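Local coordinates for kinetochore protein Mis16 (Schizosaccharomyces japonicus, PDB 4XYH), which binds histone H4 and, independently, the CENP-A-specific chaperone Scm3, and so probably helps to deliver the centromeric histone to centromeric chromatin, at residues 275-289 with 298-311. Numbering follows the deposited sequence.
Sequences QCVKAHEQPVNGVAF and ATASADHTVALWDL
Trp309, Thr299, His280 and Asp303 form the structural hydrogen-bond tetrad of a WD40 repeat, joining the outer strand 275-278 of one beta-propeller blade, through the loop after it, to the second and third strands of the next blade and the turn between them. The imidazole of His280 bridges two partners at its edge. ND1 donates to Asp303 OD2 at 2.9 Å, in the ring plane but from above the carboxylate plane, the two planes standing 68° apart. At the other end NE2 lies 2.7 Å from Thr299 OG1 in a nearly straight hydrogen bond, and Trp309 NE1 donates to the same hydroxyl at 3.0 Å. These bonds fix the ring's rotation, while Ser301 CB sits over one face, 3.3 Å from the centroid. Asp303 has its carboxylate between backbone N and carbonyl carbon (chi1 69°), which lets OD1 close an Asx turn onto Thr305 N while OD2 faces His280; a water links OD2 to Glu281 N. Beyond the loop, strands 284-289 and 298-301 pair antiparallel, with a classic bulge where Asn285 and Gly286 both face Ala300. Asn285 ND2 turns to Val328 O of the following blade. Pro283 O ends the ladder with two donors: Ala302 N at 2.8 Å, and Ser301 OG at 3.0 Å, which approaches from above the carbonyl plane.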
loop_
_atom_site.group_PDB
_atom_site.type_symbol
_atom_site.label_atom_id
_atom_site.label_comp_id
_atom_site.label_asym_id
_atom_site.label_seq_id
_atom_site.Cartn_x
_atom_site.Cartn_y
_atom_site.Cartn_z
ATOM N N GLN A 275 -7.808 14.098 -16.830
ATOM C CA GLN A 275 -6.652 14.931 -16.517
ATOM C C GLN A 275 -5.407 14.088 -16.689
ATOM O O GLN A 275 -5.409 12.903 -16.345
ATOM C CB GLN A 275 -6.708 15.488 -15.081
ATOM C CG GLN A 275 -7.674 16.640 -14.864
ATOM C CD GLN A 275 -7.178 17.615 -13.797
ATOM O OE1 GLN A 275 -7.619 17.577 -12.651
ATOM N NE2 GLN A 275 -6.260 18.492 -14.178
ATOM N N CYS A 276 -4.343 14.695 -17.209
ATOM C CA CYS A 276 -3.078 13.995 -17.377
ATOM C C CYS A 276 -1.928 14.982 -17.359
ATOM O O CYS A 276 -1.814 15.828 -18.245
ATOM C CB CYS A 276 -3.068 13.197 -18.688
ATOM S SG CYS A 276 -1.448 12.446 -19.084
ATOM N N VAL A 277 -1.070 14.887 -16.354
ATOM C CA VAL A 277 0.085 15.766 -16.299
ATOM C C VAL A 277 1.331 14.945 -16.043
ATOM O O VAL A 277 1.256 13.832 -15.517
ATOM C CB VAL A 277 -0.034 16.832 -15.188
ATOM C CG1 VAL A 277 -1.317 17.646 -15.332
ATOM C CG2 VAL A 277 0.009 16.164 -13.828
ATOM N N LYS A 278 2.480 15.498 -16.415
ATOM C CA LYS A 278 3.749 14.950 -15.979
ATOM C C LYS A 278 3.924 15.363 -14.514
ATOM O O LYS A 278 3.931 16.547 -14.205
ATOM C CB LYS A 278 4.897 15.454 -16.854
ATOM C CG LYS A 278 6.272 15.040 -16.336
ATOM C CD LYS A 278 7.392 15.456 -17.270
ATOM C CE LYS A 278 7.563 16.963 -17.314
ATOM N NZ LYS A 278 9.001 17.339 -17.562
ATOM N N ALA A 279 4.020 14.390 -13.615
ATOM C CA ALA A 279 4.083 14.679 -12.186
ATOM C C ALA A 279 5.521 14.792 -11.707
ATOM O O ALA A 279 5.823 15.624 -10.860
ATOM C CB ALA A 279 3.338 13.599 -11.376
ATOM N N HIS A 280 6.397 13.931 -12.221
ATOM C CA HIS A 280 7.822 13.972 -11.875
ATOM C C HIS A 280 8.671 13.794 -13.135
ATOM O O HIS A 280 8.129 13.520 -14.195
ATOM C CB HIS A 280 8.173 12.883 -10.855
ATOM C CG HIS A 280 7.427 13.007 -9.565
ATOM N ND1 HIS A 280 8.023 13.456 -8.402
ATOM C CD2 HIS A 280 6.137 12.749 -9.251
ATOM C CE1 HIS A 280 7.127 13.468 -7.432
ATOM N NE2 HIS A 280 5.975 13.044 -7.918
ATOM N N GLU A 281 9.994 13.923 -13.011
ATOM C CA GLU A 281 10.876 13.683 -14.148
ATOM C C GLU A 281 11.238 12.203 -14.226
ATOM O O GLU A 281 11.793 11.751 -15.226
ATOM C CB GLU A 281 12.152 14.532 -14.063
ATOM C CG GLU A 281 11.918 16.033 -14.176
ATOM C CD GLU A 281 11.138 16.417 -15.418
ATOM O OE1 GLU A 281 11.466 15.898 -16.512
ATOM O OE2 GLU A 281 10.184 17.230 -15.299
ATOM N N GLN A 282 10.915 11.462 -13.164
ATOM C CA GLN A 282 11.262 10.052 -13.052
ATOM C C GLN A 282 10.005 9.257 -12.695
ATOM O O GLN A 282 9.000 9.853 -12.329
ATOM C CB GLN A 282 12.359 9.855 -12.000
ATOM C CG GLN A 282 13.627 10.675 -12.252
ATOM C CD GLN A 282 14.752 10.298 -11.305
ATOM O OE1 GLN A 282 14.920 9.126 -10.960
ATOM N NE2 GLN A 282 15.521 11.290 -10.870
ATOM N N PRO A 283 10.047 7.915 -12.825
ATOM C CA PRO A 283 8.892 7.064 -12.507
ATOM C C PRO A 283 8.131 7.424 -11.227
ATOM O O PRO A 283 8.720 7.759 -10.191
ATOM C CB PRO A 283 9.530 5.682 -12.389
ATOM C CG PRO A 283 10.557 5.718 -13.473
ATOM C CD PRO A 283 11.125 7.121 -13.449
ATOM N N VAL A 284 6.810 7.378 -11.327
ATOM C CA VAL A 284 5.949 7.618 -10.180
ATOM C C VAL A 284 5.440 6.289 -9.638
ATOM O O VAL A 284 4.745 5.562 -10.352
ATOM C CB VAL A 284 4.765 8.520 -10.547
ATOM C CG1 VAL A 284 4.056 8.978 -9.289
ATOM C CG2 VAL A 284 5.261 9.723 -11.340
ATOM N N ASN A 285 5.787 5.987 -8.385
ATOM C CA ASN A 285 5.548 4.665 -7.799
ATOM C C ASN A 285 4.262 4.506 -7.009
ATOM O O ASN A 285 3.737 3.402 -6.918
ATOM C CB ASN A 285 6.719 4.273 -6.893
ATOM C CG ASN A 285 8.008 4.104 -7.665
ATOM O OD1 ASN A 285 7.995 3.628 -8.800
ATOM N ND2 ASN A 285 9.121 4.513 -7.072
ATOM N N GLY A 286 3.769 5.585 -6.412
ATOM C CA GLY A 286 2.564 5.492 -5.605
ATOM C C GLY A 286 1.730 6.753 -5.671
ATOM O O GLY A 286 2.232 7.839 -6.005
ATOM N N VAL A 287 0.450 6.607 -5.342
ATOM C CA VAL A 287 -0.483 7.721 -5.347
ATOM C C VAL A 287 -1.520 7.482 -4.257
ATOM O O VAL A 287 -1.907 6.343 -3.992
ATOM C CB VAL A 287 -1.163 7.878 -6.730
ATOM C CG1 VAL A 287 -1.869 6.581 -7.113
ATOM C CG2 VAL A 287 -2.135 9.082 -6.759
ATOM N N ALA A 288 -1.971 8.552 -3.620
ATOM C CA ALA A 288 -2.908 8.416 -2.512
ATOM C C ALA A 288 -3.734 9.687 -2.321
ATOM O O ALA A 288 -3.192 10.796 -2.219
ATOM C CB ALA A 288 -2.169 8.062 -1.232
ATOM N N PHE A 289 -5.050 9.503 -2.293
ATOM C CA PHE A 289 -5.988 10.561 -1.958
ATOM C C PHE A 289 -6.086 10.745 -0.451
ATOM O O PHE A 289 -6.125 9.768 0.302
ATOM C CB PHE A 289 -7.374 10.239 -2.501
ATOM C CG PHE A 289 -7.526 10.456 -3.971
ATOM C CD1 PHE A 289 -7.289 11.702 -4.531
ATOM C CD2 PHE A 289 -7.961 9.424 -4.793
ATOM C CE1 PHE A 289 -7.464 11.905 -5.884
ATOM C CE2 PHE A 289 -8.141 9.627 -6.143
ATOM C CZ PHE A 289 -7.889 10.870 -6.690
ATOM N N ALA A 298 -1.194 12.772 -3.073
ATOM C CA ALA A 298 0.260 12.714 -3.027
ATOM C C ALA A 298 0.791 11.707 -4.028
ATOM O O ALA A 298 0.141 10.691 -4.299
ATOM C CB ALA A 298 0.734 12.357 -1.626
ATOM N N THR A 299 1.976 11.986 -4.567
ATOM C CA THR A 299 2.677 11.038 -5.421
ATOM C C THR A 299 4.063 10.745 -4.856
ATOM O O THR A 299 4.749 11.646 -4.356
ATOM C CB THR A 299 2.829 11.557 -6.880
ATOM O OG1 THR A 299 3.442 12.856 -6.874
ATOM C CG2 THR A 299 1.478 11.645 -7.564
ATOM N N ALA A 300 4.461 9.479 -4.933
ATOM C CA ALA A 300 5.796 9.048 -4.530
ATOM C C ALA A 300 6.583 8.711 -5.786
ATOM O O ALA A 300 6.107 7.963 -6.638
ATOM C CB ALA A 300 5.720 7.842 -3.601
ATOM N N SER A 301 7.786 9.253 -5.902
ATOM C CA SER A 301 8.542 9.109 -7.130
ATOM C C SER A 301 9.893 8.471 -6.913
ATOM O O SER A 301 10.445 8.526 -5.812
ATOM C CB SER A 301 8.744 10.469 -7.797
ATOM O OG SER A 301 9.562 10.342 -8.952
ATOM N N ALA A 302 10.434 7.910 -7.995
ATOM C CA ALA A 302 11.807 7.423 -8.022
ATOM C C ALA A 302 12.841 8.554 -7.861
ATOM O O ALA A 302 14.024 8.289 -7.645
ATOM C CB ALA A 302 12.064 6.653 -9.327
ATOM N N ASP A 303 12.406 9.808 -7.970
ATOM C CA ASP A 303 13.316 10.942 -7.800
ATOM C C ASP A 303 13.563 11.274 -6.328
ATOM O O ASP A 303 13.991 12.373 -6.012
ATOM C CB ASP A 303 12.785 12.185 -8.539
ATOM C CG ASP A 303 11.521 12.781 -7.904
ATOM O OD1 ASP A 303 11.092 12.346 -6.808
ATOM O OD2 ASP A 303 10.951 13.716 -8.512
ATOM N N HIS A 304 13.240 10.331 -5.445
ATOM C CA HIS A 304 13.430 10.447 -3.986
ATOM C C HIS A 304 12.438 11.408 -3.309
ATOM O O HIS A 304 12.571 11.695 -2.126
ATOM C CB HIS A 304 14.868 10.892 -3.627
ATOM C CG HIS A 304 15.952 10.104 -4.305
ATOM N ND1 HIS A 304 17.290 10.296 -4.023
ATOM C CD2 HIS A 304 15.904 9.132 -5.248
ATOM C CE1 HIS A 304 18.016 9.474 -4.760
ATOM N NE2 HIS A 304 17.200 8.758 -5.513
ATOM N N THR A 305 11.437 11.898 -4.027
ATOM C CA THR A 305 10.553 12.862 -3.400
ATOM C C THR A 305 9.109 12.417 -3.368
ATOM O O THR A 305 8.701 11.509 -4.094
ATOM C CB THR A 305 10.613 14.241 -4.109
ATOM O OG1 THR A 305 10.041 14.136 -5.421
ATOM C CG2 THR A 305 12.048 14.723 -4.220
ATOM N N VAL A 306 8.343 13.081 -2.510
ATOM C CA VAL A 306 6.902 13.000 -2.542
ATOM C C VAL A 306 6.347 14.369 -2.909
ATOM O O VAL A 306 6.695 15.364 -2.285
ATOM C CB VAL A 306 6.324 12.538 -1.190
ATOM C CG1 VAL A 306 4.809 12.748 -1.157
ATOM C CG2 VAL A 306 6.662 11.098 -0.965
ATOM N N ALA A 307 5.503 14.422 -3.931
ATOM C CA ALA A 307 4.887 15.679 -4.333
ATOM C C ALA A 307 3.424 15.711 -3.905
ATOM O O ALA A 307 2.725 14.697 -3.997
ATOM C CB ALA A 307 5.012 15.888 -5.836
ATOM N N LEU A 308 2.971 16.867 -3.425
ATOM C CA LEU A 308 1.565 17.050 -3.035
ATOM C C LEU A 308 0.827 17.828 -4.118
ATOM O O LEU A 308 1.401 18.726 -4.725
ATOM C CB LEU A 308 1.466 17.775 -1.686
ATOM C CG LEU A 308 2.208 17.025 -0.573
ATOM C CD1 LEU A 308 2.349 17.883 0.674
ATOM C CD2 LEU A 308 1.479 15.740 -0.245
ATOM N N TRP A 309 -0.440 17.484 -4.360
ATOM C CA TRP A 309 -1.195 18.083 -5.448
ATOM C C TRP A 309 -2.627 18.394 -5.040
ATOM O O TRP A 309 -3.224 17.701 -4.209
ATOM C CB TRP A 309 -1.247 17.159 -6.673
ATOM C CG TRP A 309 0.044 16.620 -7.126
ATOM C CD1 TRP A 309 0.678 15.505 -6.651
ATOM C CD2 TRP A 309 0.869 17.137 -8.177
ATOM N NE1 TRP A 309 1.849 15.302 -7.339
ATOM C CE2 TRP A 309 1.993 16.292 -8.276
ATOM C CE3 TRP A 309 0.762 18.228 -9.045
ATOM C CZ2 TRP A 309 3.014 16.512 -9.200
ATOM C CZ3 TRP A 309 1.780 18.449 -9.963
ATOM C CH2 TRP A 309 2.888 17.593 -10.036
ATOM N N ASP A 310 -3.180 19.429 -5.649
ATOM C CA ASP A 310 -4.603 19.690 -5.567
ATOM C C ASP A 310 -5.198 19.435 -6.954
ATOM O O ASP A 310 -4.637 19.881 -7.953
ATOM C CB ASP A 310 -4.868 21.122 -5.104
ATOM C CG ASP A 310 -6.344 21.398 -4.884
ATOM O OD1 ASP A 310 -7.121 21.384 -5.862
ATOM O OD2 ASP A 310 -6.727 21.630 -3.722
ATOM N N LEU A 311 -6.318 18.715 -7.012
ATOM C CA LEU A 311 -6.969 18.358 -8.279
ATOM C C LEU A 311 -7.360 19.564 -9.124
ATOM O O LEU A 311 -7.590 19.442 -10.334
ATOM C CB LEU A 311 -8.231 17.513 -8.026
ATOM C CG LEU A 311 -8.108 16.039 -7.624
ATOM C CD1 LEU A 311 -9.493 15.464 -7.335
ATOM C CD2 LEU A 311 -7.418 15.244 -8.717
HETATM O O HOH W 1 11.309 14.652 -10.983
#